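Local coordinates for avidin-related protein 4/5 (Gallus gallus, PDB 1Y55) that binds biotin with high affinity, as avidin does, and forms a thermostable tetramer of beta barrels with a ligand pocket in each subunit, at residues Thr32-Val37 / Gly42-Ser47; Thr75-Gln80 / Asn116-Leu121; Thr7-Trp10 / Ser16-Thr19; Arg21-Asn24 / Glu28-Gly31; Gly51-His54 / Gln59-Phe62. The protein carries 1 engineered substitution. All coordinates share one frame; numbering follows the deposited sequence. Where two conformers were deposited one is given.

Interaction 1 of 5, residues Thr32-Val37 / Gly42-Ser47; sequences TYLTAV and GNITLS. With BTN (biotin), chain C.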
# COMPACT_ATOMS: atom_id res chain seq x y z
N THR A 32 -8.46 -17.50 -14.78
CA THR A 32 -8.01 -18.31 -13.65
C THR A 32 -6.60 -17.90 -13.26
O THR A 32 -5.84 -17.36 -14.05
CB THR A 32 -8.05 -19.80 -13.97
OG1 THR A 32 -7.12 -20.06 -15.04
CG2 THR A 32 -9.42 -20.27 -14.42
N TYR A 33 -6.28 -18.19 -12.01
CA TYR A 33 -5.02 -17.80 -11.41
C TYR A 33 -4.49 -19.00 -10.62
O TYR A 33 -5.19 -19.51 -9.75
CB TYR A 33 -5.22 -16.59 -10.48
CG TYR A 33 -3.97 -15.80 -10.21
CD1 TYR A 33 -2.99 -16.25 -9.33
CD2 TYR A 33 -3.75 -14.58 -10.84
CE1 TYR A 33 -1.84 -15.51 -9.08
CE2 TYR A 33 -2.61 -13.84 -10.59
CZ TYR A 33 -1.65 -14.31 -9.72
OH TYR A 33 -0.53 -13.54 -9.53
N LEU A 34 -3.27 -19.43 -10.94
CA LEU A 34 -2.58 -20.49 -10.21
C LEU A 34 -1.38 -19.84 -9.51
O LEU A 34 -0.37 -19.54 -10.13
CB LEU A 34 -2.14 -21.62 -11.14
CG LEU A 34 -1.56 -22.83 -10.42
CD1 LEU A 34 -2.57 -23.48 -9.49
CD2 LEU A 34 -1.06 -23.84 -11.44
N THR A 35 -1.55 -19.55 -8.22
CA THR A 35 -0.47 -18.93 -7.48
C THR A 35 0.64 -19.93 -7.18
O THR A 35 0.37 -21.09 -6.87
CB THR A 35 -0.96 -18.25 -6.20
OG1 THR A 35 0.16 -17.61 -5.58
CG2 THR A 35 -1.61 -19.22 -5.20
N ALA A 36 1.89 -19.47 -7.28
CA ALA A 36 3.02 -20.31 -6.92
C ALA A 36 3.22 -20.39 -5.41
O ALA A 36 3.86 -21.33 -4.92
CB ALA A 36 4.28 -19.78 -7.56
N VAL A 37 2.72 -19.38 -4.68
CA VAL A 37 2.95 -19.21 -3.25
C VAL A 37 1.62 -18.96 -2.54
O VAL A 37 0.66 -18.43 -3.11
CB VAL A 37 3.93 -18.05 -2.95
CG1 VAL A 37 5.32 -18.38 -3.49
CG2 VAL A 37 3.43 -16.72 -3.51
N GLY A 42 0.36 -26.08 0.47
CA GLY A 42 -0.20 -27.41 0.30
C GLY A 42 -1.68 -27.41 -0.04
O GLY A 42 -2.22 -28.43 -0.47
N ASN A 43 -2.34 -26.28 0.16
CA ASN A 43 -3.75 -26.13 -0.13
C ASN A 43 -4.04 -25.48 -1.49
O ASN A 43 -5.19 -25.39 -1.86
CB ASN A 43 -4.44 -25.32 0.96
CG ASN A 43 -4.50 -26.04 2.28
OD1 ASN A 43 -4.32 -27.25 2.35
ND2 ASN A 43 -4.75 -25.29 3.35
N ILE A 44 -3.03 -25.02 -2.22
CA ILE A 44 -3.30 -24.21 -3.41
C ILE A 44 -4.12 -24.98 -4.44
O ILE A 44 -3.80 -26.14 -4.76
CB ILE A 44 -2.00 -23.73 -4.06
CG1 ILE A 44 -1.31 -22.69 -3.18
CG2 ILE A 44 -2.27 -23.15 -5.45
CD1 ILE A 44 0.12 -22.46 -3.53
N THR A 45 -5.16 -24.33 -4.93
CA THR A 45 -5.93 -24.80 -6.08
C THR A 45 -6.16 -23.64 -7.03
O THR A 45 -6.12 -22.46 -6.64
CB THR A 45 -7.29 -25.38 -5.67
OG1 THR A 45 -8.06 -24.35 -5.00
CG2 THR A 45 -7.12 -26.56 -4.72
N LEU A 46 -6.39 -23.97 -8.29
CA LEU A 46 -6.73 -23.00 -9.32
C LEU A 46 -7.91 -22.16 -8.86
O LEU A 46 -8.90 -22.70 -8.37
CB LEU A 46 -7.08 -23.73 -10.61
CG LEU A 46 -7.19 -22.85 -11.86
CD1 LEU A 46 -5.83 -22.24 -12.22
CD2 LEU A 46 -7.74 -23.65 -13.02
N SER A 47 -7.83 -20.84 -9.04
CA SER A 47 -8.83 -19.93 -8.50
C SER A 47 -9.30 -18.95 -9.57
O SER A 47 -8.54 -18.54 -10.45
CB SER A 47 -8.24 -19.17 -7.32
OG SER A 47 -7.96 -20.07 -6.24
C11 BTN C . -3.68 -17.33 0.21
O11 BTN C . -2.38 -17.34 0.62
O12 BTN C . -4.65 -17.66 1.02
C10 BTN C . -4.05 -16.96 -1.16
C9 BTN C . -2.91 -16.89 -2.14
C8 BTN C . -2.25 -15.51 -2.15
C7 BTN C . -1.10 -15.45 -3.17
C2 BTN C . -0.52 -14.02 -3.36
S1 BTN C . -1.59 -12.88 -4.20
C6 BTN C . -0.21 -11.72 -4.26
C5 BTN C . 1.01 -12.55 -4.62
N1 BTN C . 1.19 -12.73 -6.04
C3 BTN C . 1.06 -14.00 -6.38
O3 BTN C . 1.17 -14.44 -7.63
N2 BTN C . 0.82 -14.77 -5.34
C4 BTN C . 0.81 -13.99 -4.11
O HOH W 1 -4.26 -20.40 -7.25
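The contact between Tyr33 and Ser47 is an antiparallel hydrogen-bonded pair in the eight-stranded avidin barrel, placed where strand 28-34 ends and the following loop comes back into strand 47-53 beside the biotin pocket. Tyr33 N gives its hydrogen to Ser47 O at 2.8 Å, and Ser47 N returns the bond to Tyr33 O. Beyond this pair the backbones part and one water fills in, donating to Tyr33 O and Thr45 O and accepting from Thr35 N, which satisfies three main-chain groups at once. Aliphatic side chains close the rest. Leu46 lies obliquely across Thr32, its CD1 3.7 Å from Thr32 CB, and the same methyl touches Leu34 CB. Ile44 crosses Thr35 at about a right angle and lays CD1 3.6 Å from Thr35 O; branched chains suit this junction because they fill it from several sides.

Tyr33 turns its ring elsewhere. With CG anti to the backbone N (chi1 -159°), the phenol projects into the barrel, where Phe77 and Trp68 meet it and its OH donates to biotin O3 at 2.7 Å, an oxygen lying in the ring plane at its edge. Thr35 serves the ureido group differently, since a hydroxyl can accept and donate together: OG1 gives its proton to Val37 O, 2.7 Å away and in the carbonyl plane on a lone pair, which turns OG1 into the acceptor for biotin N2 at 2.9 Å, an almost straight bond of 174°.

Interaction 2 of 5, residues Thr75-Gln80 / Asn116-Leu121; sequences TVFTGQ and NNFTRL. With BTN (biotin), chain C.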
# COMPACT_ATOMS: atom_id res chain seq x y z
N THR A 75 -7.49 -11.42 -3.20
CA THR A 75 -6.50 -10.46 -3.67
C THR A 75 -7.08 -9.61 -4.78
O THR A 75 -7.80 -10.12 -5.64
CB THR A 75 -5.23 -11.15 -4.17
OG1 THR A 75 -4.73 -11.94 -3.09
CG2 THR A 75 -4.15 -10.15 -4.60
N VAL A 76 -6.73 -8.33 -4.80
CA VAL A 76 -6.96 -7.49 -5.96
C VAL A 76 -5.63 -7.04 -6.52
O VAL A 76 -4.69 -6.75 -5.78
CB VAL A 76 -7.86 -6.26 -5.64
CG1 VAL A 76 -9.28 -6.71 -5.28
CG2 VAL A 76 -7.28 -5.40 -4.51
N PHE A 77 -5.58 -6.98 -7.84
CA PHE A 77 -4.43 -6.49 -8.60
C PHE A 77 -4.87 -5.31 -9.46
O PHE A 77 -5.95 -5.34 -10.05
CB PHE A 77 -3.90 -7.56 -9.58
CG PHE A 77 -3.25 -8.75 -8.95
CD1 PHE A 77 -4.02 -9.78 -8.41
CD2 PHE A 77 -1.87 -8.89 -8.95
CE1 PHE A 77 -3.41 -10.91 -7.88
CE2 PHE A 77 -1.26 -10.03 -8.40
CZ PHE A 77 -2.04 -11.02 -7.87
N THR A 78 -4.02 -4.30 -9.56
CA THR A 78 -4.23 -3.25 -10.56
C THR A 78 -2.91 -2.91 -11.21
O THR A 78 -1.86 -3.05 -10.61
CB THR A 78 -4.94 -2.05 -9.92
OG1 THR A 78 -5.35 -1.11 -10.92
CG2 THR A 78 -4.06 -1.30 -8.95
N GLY A 79 -2.96 -2.45 -12.44
CA GLY A 79 -1.75 -2.13 -13.15
C GLY A 79 -2.02 -1.65 -14.55
O GLY A 79 -3.13 -1.21 -14.87
N GLN A 80 -0.97 -1.72 -15.36
CA GLN A 80 -1.02 -1.24 -16.73
C GLN A 80 -0.28 -2.22 -17.63
O GLN A 80 0.73 -2.80 -17.23
CB GLN A 80 -0.43 0.19 -16.82
CG GLN A 80 -0.59 0.85 -18.18
CD GLN A 80 -0.25 2.34 -18.21
OE1 GLN A 80 -0.39 2.97 -19.29
NE2 GLN A 80 0.18 2.91 -17.14
N ASN A 116 3.78 -7.25 -8.66
CA ASN A 116 4.10 -8.35 -9.54
C ASN A 116 4.26 -7.85 -10.96
O ASN A 116 3.43 -7.08 -11.46
CB ASN A 116 3.00 -9.44 -9.57
CG ASN A 116 3.09 -10.45 -8.43
OD1 ASN A 116 2.10 -10.66 -7.72
ND2 ASN A 116 4.22 -11.13 -8.30
N ASN A 117 5.29 -8.35 -11.64
CA ASN A 117 5.51 -8.09 -13.05
C ASN A 117 5.16 -9.35 -13.82
O ASN A 117 5.61 -10.43 -13.46
CB ASN A 117 6.98 -7.72 -13.24
CG ASN A 117 7.37 -6.51 -12.38
OD1 ASN A 117 6.67 -5.52 -12.38
ND2 ASN A 117 8.46 -6.60 -11.63
N PHE A 118 4.33 -9.21 -14.85
CA PHE A 118 3.89 -10.35 -15.65
C PHE A 118 4.39 -10.20 -17.09
O PHE A 118 4.38 -9.10 -17.65
CB PHE A 118 2.35 -10.48 -15.74
CG PHE A 118 1.63 -10.75 -14.43
CD1 PHE A 118 1.09 -12.00 -14.17
CD2 PHE A 118 1.42 -9.74 -13.50
CE1 PHE A 118 0.37 -12.26 -13.00
CE2 PHE A 118 0.71 -9.99 -12.33
CZ PHE A 118 0.18 -11.24 -12.08
N THR A 119 4.75 -11.34 -17.68
CA THR A 119 5.04 -11.42 -19.10
C THR A 119 4.29 -12.61 -19.68
O THR A 119 3.84 -13.49 -18.97
CB THR A 119 6.55 -11.55 -19.37
OG1 THR A 119 7.07 -12.67 -18.65
CG2 THR A 119 7.32 -10.31 -18.88
N ARG A 120 4.15 -12.63 -21.00
CA ARG A 120 3.35 -13.66 -21.65
C ARG A 120 4.02 -15.01 -21.61
O ARG A 120 5.23 -15.13 -21.71
CB ARG A 120 3.04 -13.28 -23.10
CG ARG A 120 2.00 -12.17 -23.22
CD ARG A 120 1.43 -12.03 -24.62
NE ARG A 120 0.47 -10.95 -24.77
CZ ARG A 120 -0.83 -11.00 -24.44
NH1 ARG A 120 -1.61 -9.95 -24.64
NH2 ARG A 120 -1.35 -12.08 -23.89
N LEU A 121 3.22 -16.05 -21.46
CA LEU A 121 3.84 -17.36 -21.40
C LEU A 121 4.56 -17.69 -22.71
O LEU A 121 5.74 -18.07 -22.70
CB LEU A 121 2.87 -18.44 -20.94
CG LEU A 121 3.46 -19.84 -21.05
CD1 LEU A 121 4.55 -20.02 -20.01
CD2 LEU A 121 2.43 -20.93 -20.93
C11 BTN C . -3.68 -17.33 0.21
O11 BTN C . -2.38 -17.34 0.62
O12 BTN C . -4.65 -17.66 1.02
C10 BTN C . -4.05 -16.96 -1.16
C9 BTN C . -2.91 -16.89 -2.14
C8 BTN C . -2.25 -15.51 -2.15
C7 BTN C . -1.10 -15.45 -3.17
C2 BTN C . -0.52 -14.02 -3.36
S1 BTN C . -1.59 -12.88 -4.20
C6 BTN C . -0.21 -11.72 -4.26
C5 BTN C . 1.01 -12.55 -4.62
N1 BTN C . 1.19 -12.73 -6.04
C3 BTN C . 1.06 -14.00 -6.38
O3 BTN C . 1.17 -14.44 -7.63
N2 BTN C . 0.82 -14.77 -5.34
C4 BTN C . 0.81 -13.99 -4.11
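Phe77 reaches across the interior of the avidin beta barrel and sets its CE2 beside Asn116 OD1, 3.5 Å away, with the amide oxygen at the ring edge and in its plane. Ring and amide planes are 28° apart. The two strands, 74-83 and 111-120, are not neighbours in the sheet, as 89-98 lies between them, so they meet through side chains alone. Phe118 adds to the buried cluster: its CZ is 4.1 Å from Phe77 CE2, and the two side chains cross at about a right angle. Phenylalanine suits both places, being flat, apolar and long enough to bridge the barrel below biotin's fused rings. Phe77 CZ comes within 4.1 Å of biotin N1 and C6. With an alanine here, a gap would probably open beneath the bicyclic ring, and Phe118 CZ and Asn116 OD1 would lose the ring atom, CE2, that they touch. Asparagine brings an acceptor and a donor to one site. Its ND2 is bonded to Asn13 OD1, which fixes the amide's rotation and presents the oxygen to the ligand. Thr75, whose OG1 is held by Trp68 NE1, places that oxygen 3.5 Å from biotin S1. The ureido N1 donates to Asn116 OD1 at 2.8 Å, N-H...O 168°.

Interaction 3 of 5, residues Thr7-Trp10 / Ser16-Thr19; sequences TGKW and SIMT. With BTN (biotin), chain C.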
# COMPACT_ATOMS: atom_id res chain seq x y z
N THR A 7 -6.21 -10.80 -22.56
CA THR A 7 -6.44 -12.17 -23.03
C THR A 7 -5.14 -12.94 -23.30
O THR A 7 -4.25 -12.44 -23.98
CB THR A 7 -7.28 -12.14 -24.30
OG1 THR A 7 -8.52 -11.48 -24.02
CG2 THR A 7 -7.66 -13.55 -24.76
N GLY A 8 -5.06 -14.15 -22.76
CA GLY A 8 -3.93 -15.05 -22.92
C GLY A 8 -3.37 -15.51 -21.60
O GLY A 8 -3.92 -15.25 -20.54
N LYS A 9 -2.24 -16.21 -21.65
CA LYS A 9 -1.59 -16.76 -20.46
C LYS A 9 -0.35 -15.94 -20.12
O LYS A 9 0.40 -15.54 -21.02
CB LYS A 9 -1.22 -18.23 -20.70
CG LYS A 9 -0.90 -19.05 -19.46
CD LYS A 9 -0.56 -20.50 -19.79
CE LYS A 9 -1.76 -21.32 -20.23
NZ LYS A 9 -2.63 -21.70 -19.09
N TRP A 10 -0.16 -15.69 -18.83
CA TRP A 10 0.89 -14.85 -18.31
C TRP A 10 1.57 -15.57 -17.14
O TRP A 10 0.93 -16.33 -16.43
CB TRP A 10 0.30 -13.55 -17.75
CG TRP A 10 -0.44 -12.71 -18.75
CD1 TRP A 10 -1.74 -12.85 -19.12
CD2 TRP A 10 0.07 -11.60 -19.50
NE1 TRP A 10 -2.08 -11.88 -20.04
CE2 TRP A 10 -0.98 -11.11 -20.29
CE3 TRP A 10 1.31 -10.96 -19.56
CZ2 TRP A 10 -0.82 -10.02 -21.15
CZ3 TRP A 10 1.47 -9.88 -20.40
CH2 TRP A 10 0.40 -9.42 -21.18
N SER A 16 3.87 -17.53 -10.57
CA SER A 16 2.44 -17.75 -10.71
C SER A 16 2.02 -17.64 -12.16
O SER A 16 2.66 -16.94 -12.94
CB SER A 16 1.68 -16.73 -9.88
OG SER A 16 2.04 -16.84 -8.53
N ILE A 17 0.94 -18.32 -12.51
CA ILE A 17 0.39 -18.31 -13.87
C ILE A 17 -1.04 -17.82 -13.83
O ILE A 17 -1.81 -18.23 -12.98
CB ILE A 17 0.42 -19.71 -14.51
CG1 ILE A 17 1.84 -20.22 -14.57
CG2 ILE A 17 -0.24 -19.69 -15.89
CD1 ILE A 17 1.92 -21.64 -15.06
N MET A 18 -1.42 -16.95 -14.76
CA MET A 18 -2.84 -16.67 -14.91
C MET A 18 -3.21 -16.75 -16.38
O MET A 18 -2.41 -16.49 -17.28
CB MET A 18 -3.26 -15.35 -14.31
CG MET A 18 -2.63 -14.21 -14.94
SD MET A 18 -3.39 -12.62 -14.27
CE MET A 18 -2.53 -11.48 -15.30
N THR A 19 -4.46 -17.10 -16.59
CA THR A 19 -5.03 -17.26 -17.90
C THR A 19 -6.27 -16.40 -17.97
O THR A 19 -7.19 -16.56 -17.17
CB THR A 19 -5.40 -18.71 -18.14
OG1 THR A 19 -4.25 -19.55 -17.90
CG2 THR A 19 -5.78 -18.94 -19.61
C11 BTN C . -3.68 -17.33 0.21
O11 BTN C . -2.38 -17.34 0.62
O12 BTN C . -4.65 -17.66 1.02
C10 BTN C . -4.05 -16.96 -1.16
C9 BTN C . -2.91 -16.89 -2.14
C8 BTN C . -2.25 -15.51 -2.15
C7 BTN C . -1.10 -15.45 -3.17
C2 BTN C . -0.52 -14.02 -3.36
S1 BTN C . -1.59 -12.88 -4.20
C6 BTN C . -0.21 -11.72 -4.26
C5 BTN C . 1.01 -12.55 -4.62
N1 BTN C . 1.19 -12.73 -6.04
C3 BTN C . 1.06 -14.00 -6.38
O3 BTN C . 1.17 -14.44 -7.63
N2 BTN C . 0.82 -14.77 -5.34
C4 BTN C . 0.81 -13.99 -4.11
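Trp10 and Met18 face each other as a hydrogen-bonded pair of the antiparallel hairpin 8-12/17-20, which supplies the first two strands of the avidin barrel. Trp10 N donates to Met18 O at 2.8 Å and Met18 N to Trp10 O at 2.9 Å, and the short strands run 167° apart in direction. On this pair's side, which faces the barrel interior, Met18 CG lies 4.1 Å from Trp10 CB, and CE ends over the indole face at Trp10 CD1. Met18 starts from the position between its backbone N and carbonyl carbon (chi1 63°) and then runs extended, which brings the methyl to the indole; an unbranched, flexible chain is well suited to laying its methyl on a ring.

The neighbouring non-hydrogen-bonded pair, Lys9 with Thr19, has its side chains on the other side of the sheet. Lys9 was modelled in two conformers; in one, its methylenes pass over Ile17, with CG 3.7 Å from Ile17 CG2, and bends at chi3 and chi4 bring NZ to Thr19 OG1 at 2.9 Å. Gly8 precedes them with backbone angles at which a CB would press on the preceding carbonyl oxygen, so glycine is called for.

A second shell orients these groups. Trp10 NE1 donates to Leu6 O, which fixes the turn of the indole, while Phe118 and Leu91 pack against Trp10 and Met18. At the start of the second strand Ser16 N is held by Asn12 OD1. The short side chain of Ser16 suits a tight polar pocket: Ser16 OG accepts from Ala36 N and donates to biotin O3 at 2.7 Å.

Interaction 4 of 5, residues Arg21-Asn24 / Glu28-Gly31; sequences RAVN and EFTG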
# COMPACT_ATOMS: atom_id res chain seq x y z
N ARG A 21 -9.44 -14.85 -20.32
CA ARG A 21 -10.27 -15.18 -21.46
C ARG A 21 -10.58 -13.89 -22.25
O ARG A 21 -9.88 -12.89 -22.11
CB ARG A 21 -11.53 -15.91 -20.98
CG ARG A 21 -11.25 -17.20 -20.19
CD ARG A 21 -12.50 -18.01 -19.89
NE ARG A 21 -12.25 -19.21 -19.08
CZ ARG A 21 -12.19 -19.25 -17.75
NH1 ARG A 21 -12.36 -18.15 -17.03
NH2 ARG A 21 -11.97 -20.40 -17.13
N ALA A 22 -11.58 -13.94 -23.13
CA ALA A 22 -11.89 -12.81 -23.98
C ALA A 22 -12.28 -11.58 -23.18
O ALA A 22 -12.98 -11.68 -22.18
CB ALA A 22 -13.02 -13.18 -24.93
N VAL A 23 -11.81 -10.43 -23.63
CA VAL A 23 -12.19 -9.15 -23.05
C VAL A 23 -13.38 -8.63 -23.84
O VAL A 23 -13.34 -8.55 -25.07
CB VAL A 23 -11.03 -8.16 -23.14
CG1 VAL A 23 -11.43 -6.82 -22.57
CG2 VAL A 23 -9.80 -8.70 -22.40
N ASN A 24 -14.47 -8.32 -23.16
CA ASN A 24 -15.70 -7.91 -23.84
C ASN A 24 -15.67 -6.42 -24.20
O ASN A 24 -14.67 -5.75 -23.97
CB ASN A 24 -16.94 -8.37 -23.08
CG ASN A 24 -17.23 -7.54 -21.84
OD1 ASN A 24 -16.64 -6.51 -21.59
ND2 ASN A 24 -18.18 -8.02 -21.06
N GLU A 28 -14.54 -6.02 -19.63
CA GLU A 28 -14.61 -7.04 -18.61
C GLU A 28 -13.97 -8.34 -19.08
O GLU A 28 -14.07 -8.71 -20.25
CB GLU A 28 -16.05 -7.32 -18.20
CG GLU A 28 -16.79 -6.09 -17.72
CD GLU A 28 -18.26 -6.38 -17.54
OE1 GLU A 28 -18.85 -7.05 -18.42
OE2 GLU A 28 -18.82 -5.90 -16.53
N PHE A 29 -13.35 -9.05 -18.15
CA PHE A 29 -12.73 -10.34 -18.43
C PHE A 29 -12.79 -11.24 -17.21
O PHE A 29 -12.82 -10.80 -16.07
CB PHE A 29 -11.28 -10.18 -18.89
CG PHE A 29 -10.40 -9.44 -17.93
CD1 PHE A 29 -9.72 -10.10 -16.91
CD2 PHE A 29 -10.23 -8.07 -18.04
CE1 PHE A 29 -8.89 -9.41 -16.03
CE2 PHE A 29 -9.41 -7.37 -17.15
CZ PHE A 29 -8.73 -8.05 -16.15
N THR A 30 -12.80 -12.53 -17.50
CA THR A 30 -12.65 -13.55 -16.50
C THR A 30 -11.41 -14.37 -16.79
O THR A 30 -10.79 -14.23 -17.84
CB THR A 30 -13.90 -14.40 -16.42
OG1 THR A 30 -13.94 -15.11 -15.17
CG2 THR A 30 -13.96 -15.42 -17.57
N GLY A 31 -11.04 -15.22 -15.85
CA GLY A 31 -9.89 -16.05 -16.02
C GLY A 31 -9.64 -16.91 -14.80
O GLY A 31 -10.48 -17.04 -13.91
O HOH W 2 -12.96 -18.32 -14.23
O HOH W 3 -13.72 -13.20 -20.21
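The planes of the Asn24 amide and the Glu28 carboxylate are 33° apart, and the two groups meet through ND2, which donates to Glu28 OE1 at 2.9 Å. OE1 uses its anti lone pair, and it lies nearly in the amide plane. At the other end of the amide, OD1 takes the Glu28 backbone N at 2.9 Å from above the carbonyl plane, and a weak bond comes to it from Arg26 N. The Arg21 guanidinium has Thr30 CG2 at its edge, 3.2 Å from NH1, while Gly31 CA approaches obliquely; a water links NH1 to Gly31 O. Val23 CG2 lies 4.1 Å from Phe29 CB and oblique to the ring.

With CG held between its own backbone N and carbonyl carbon (chi1 75°), Asn24 swings its amide back over Glu28, where a residue with both an acceptor and a donor can grip main chain and side chain together. With a leucine in its place, Glu28 N and OE1 would probably each lose a partner and the carboxylate would be freer to turn.

The backbones are joined at both ends, by a nearly straight bond from Arg21 N to Thr30 O (177°) and by Asn24 N to Glu28 O. Between them Ala22 O and Thr30 N do not meet directly, and a second water joins the two. Leu49 O takes Thr30 OG1, and Leu50 of a neighbouring subunit packs on Glu28. The contact closes the connection between the successive antiparallel strands 17-20 and 28-34; such next-neighbour connections make up the up-and-down avidin barrel.

Interaction 5 of 5, residues Gly51-His54 / Gln59-Phe62; sequences GIQH and QPTF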
# COMPACT_ATOMS: atom_id res chain seq x y z
N GLY A 51 -12.26 -9.15 -13.74
CA GLY A 51 -11.75 -7.79 -13.78
C GLY A 51 -12.25 -6.97 -14.95
O GLY A 51 -13.10 -7.40 -15.73
N ILE A 52 -11.71 -5.76 -15.01
CA ILE A 52 -12.03 -4.81 -16.07
C ILE A 52 -10.76 -4.10 -16.51
O ILE A 52 -10.00 -3.61 -15.67
CB ILE A 52 -13.07 -3.74 -15.65
CG1 ILE A 52 -14.18 -4.29 -14.74
CG2 ILE A 52 -13.69 -3.14 -16.90
CD1 ILE A 52 -15.12 -3.21 -14.23
N GLN A 53 -10.56 -4.01 -17.82
CA GLN A 53 -9.53 -3.16 -18.40
C GLN A 53 -10.18 -2.05 -19.20
O GLN A 53 -11.34 -2.15 -19.60
CB GLN A 53 -8.59 -3.96 -19.33
CG GLN A 53 -9.22 -4.51 -20.61
CD GLN A 53 -8.16 -4.93 -21.63
OE1 GLN A 53 -7.81 -4.13 -22.51
NE2 GLN A 53 -7.61 -6.12 -21.47
N HIS A 54 -9.42 -0.99 -19.44
CA HIS A 54 -9.83 0.02 -20.40
C HIS A 54 -9.69 -0.54 -21.82
O HIS A 54 -8.85 -1.40 -22.09
CB HIS A 54 -9.03 1.28 -20.19
CG HIS A 54 -9.46 2.06 -18.98
ND1 HIS A 54 -9.19 1.72 -17.67
CD2 HIS A 54 -10.16 3.20 -18.95
CE1 HIS A 54 -9.77 2.63 -16.89
NE2 HIS A 54 -10.35 3.54 -17.64
N GLN A 59 -2.33 1.09 -24.18
CA GLN A 59 -1.62 0.60 -23.00
C GLN A 59 -2.57 0.79 -21.82
O GLN A 59 -2.40 1.72 -21.01
CB GLN A 59 -0.32 1.38 -22.79
CG GLN A 59 0.68 1.13 -23.91
CD GLN A 59 2.05 1.70 -23.63
OE1 GLN A 59 3.03 0.97 -23.69
NE2 GLN A 59 2.14 2.97 -23.30
N PRO A 60 -3.59 -0.05 -21.73
CA PRO A 60 -4.67 0.17 -20.76
C PRO A 60 -4.26 -0.08 -19.32
O PRO A 60 -3.46 -0.97 -19.04
CB PRO A 60 -5.73 -0.85 -21.18
CG PRO A 60 -4.92 -1.95 -21.77
CD PRO A 60 -3.85 -1.26 -22.55
N THR A 61 -4.88 0.68 -18.42
CA THR A 61 -4.90 0.27 -17.02
C THR A 61 -6.03 -0.78 -16.85
O THR A 61 -6.96 -0.91 -17.67
CB THR A 61 -5.07 1.44 -16.11
OG1 THR A 61 -4.09 2.47 -16.24
CG2 THR A 61 -6.42 1.91 -16.09
N PHE A 62 -5.97 -1.50 -15.74
CA PHE A 62 -6.90 -2.58 -15.47
C PHE A 62 -6.88 -2.90 -13.98
O PHE A 62 -5.97 -2.48 -13.25
CB PHE A 62 -6.55 -3.85 -16.29
CG PHE A 62 -5.19 -4.39 -15.98
CD1 PHE A 62 -4.99 -5.22 -14.87
CD2 PHE A 62 -4.08 -4.02 -16.73
CE1 PHE A 62 -3.72 -5.67 -14.53
CE2 PHE A 62 -2.83 -4.50 -16.41
CZ PHE A 62 -2.65 -5.31 -15.32
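His54 sets its CB against Pro60, 4.1 Å from that residue's CB, and from there its ring runs alongside Thr61, pointing the same way. ND1 is packed 3.2 Å from Thr61 CG2 and makes a weak bond of 3.4 Å to Thr61 O, which lies in the imidazole plane at the ring edge. CE1 follows along the same methyl. At the tip, NE2 leaves the segments and donates to Ser71 O of a neighbouring subunit, and the ring stacks on His67 of that subunit. Histidine suits the site because a flat ring can stack while its two nitrogens serve separate carbonyls; if both donate, the ring is probably protonated.

These residues close the beta hairpin of strands 47-53 and 61-67 in the avidin barrel, at a subunit interface. Thr61 O carries the main link, accepting His54 N at 3.0 Å nearly end-on to the carbonyl, besides the weaker ND1 contact. Next along, Gln53 and Phe62 form a non-hydrogen-bonded pair with CA atoms 4.0 Å apart, and Gln53 CB rests on Phe62 CB. Since Phe62 holds CG between its backbone N and carbonyl carbon (chi1 61°), the ring swings away from Gln53 and packs on Leu91 and Thr93, an apolar role suited to phenylalanine. Phe62 CA approaches Ile52 O at 3.3 Å in a CA-H...O contact.

Proline, having no N-H to place, fits the hairpin's turning end and covers His54 O with carbon: Pro60 CB is 3.3 Å from that buried oxygen.

Along the chain the contacts follow in series: interaction 3, then 4, 1, 5 and 2, all within one closed antiparallel barrel. Interactions 4 and 1 share strand 28-34, which pairs with 17-20 of interaction 3 and with 47-53, the strand of interaction 5. Interaction 2 joins the last strand, 111-120, to 74-83 across the interior; because 111-120 pairs with 8-12, it closes the circle with interaction 3, their centres about 9 Å apart. Interactions 1 and 5, about 23 Å apart between centres, lie on opposite sides of the chain's centre. Interactions 1, 2 and 3 all touch biotin, gathering distant sequence around one ligand, while interactions 2 and 5 both also touch the same neighbouring subunit.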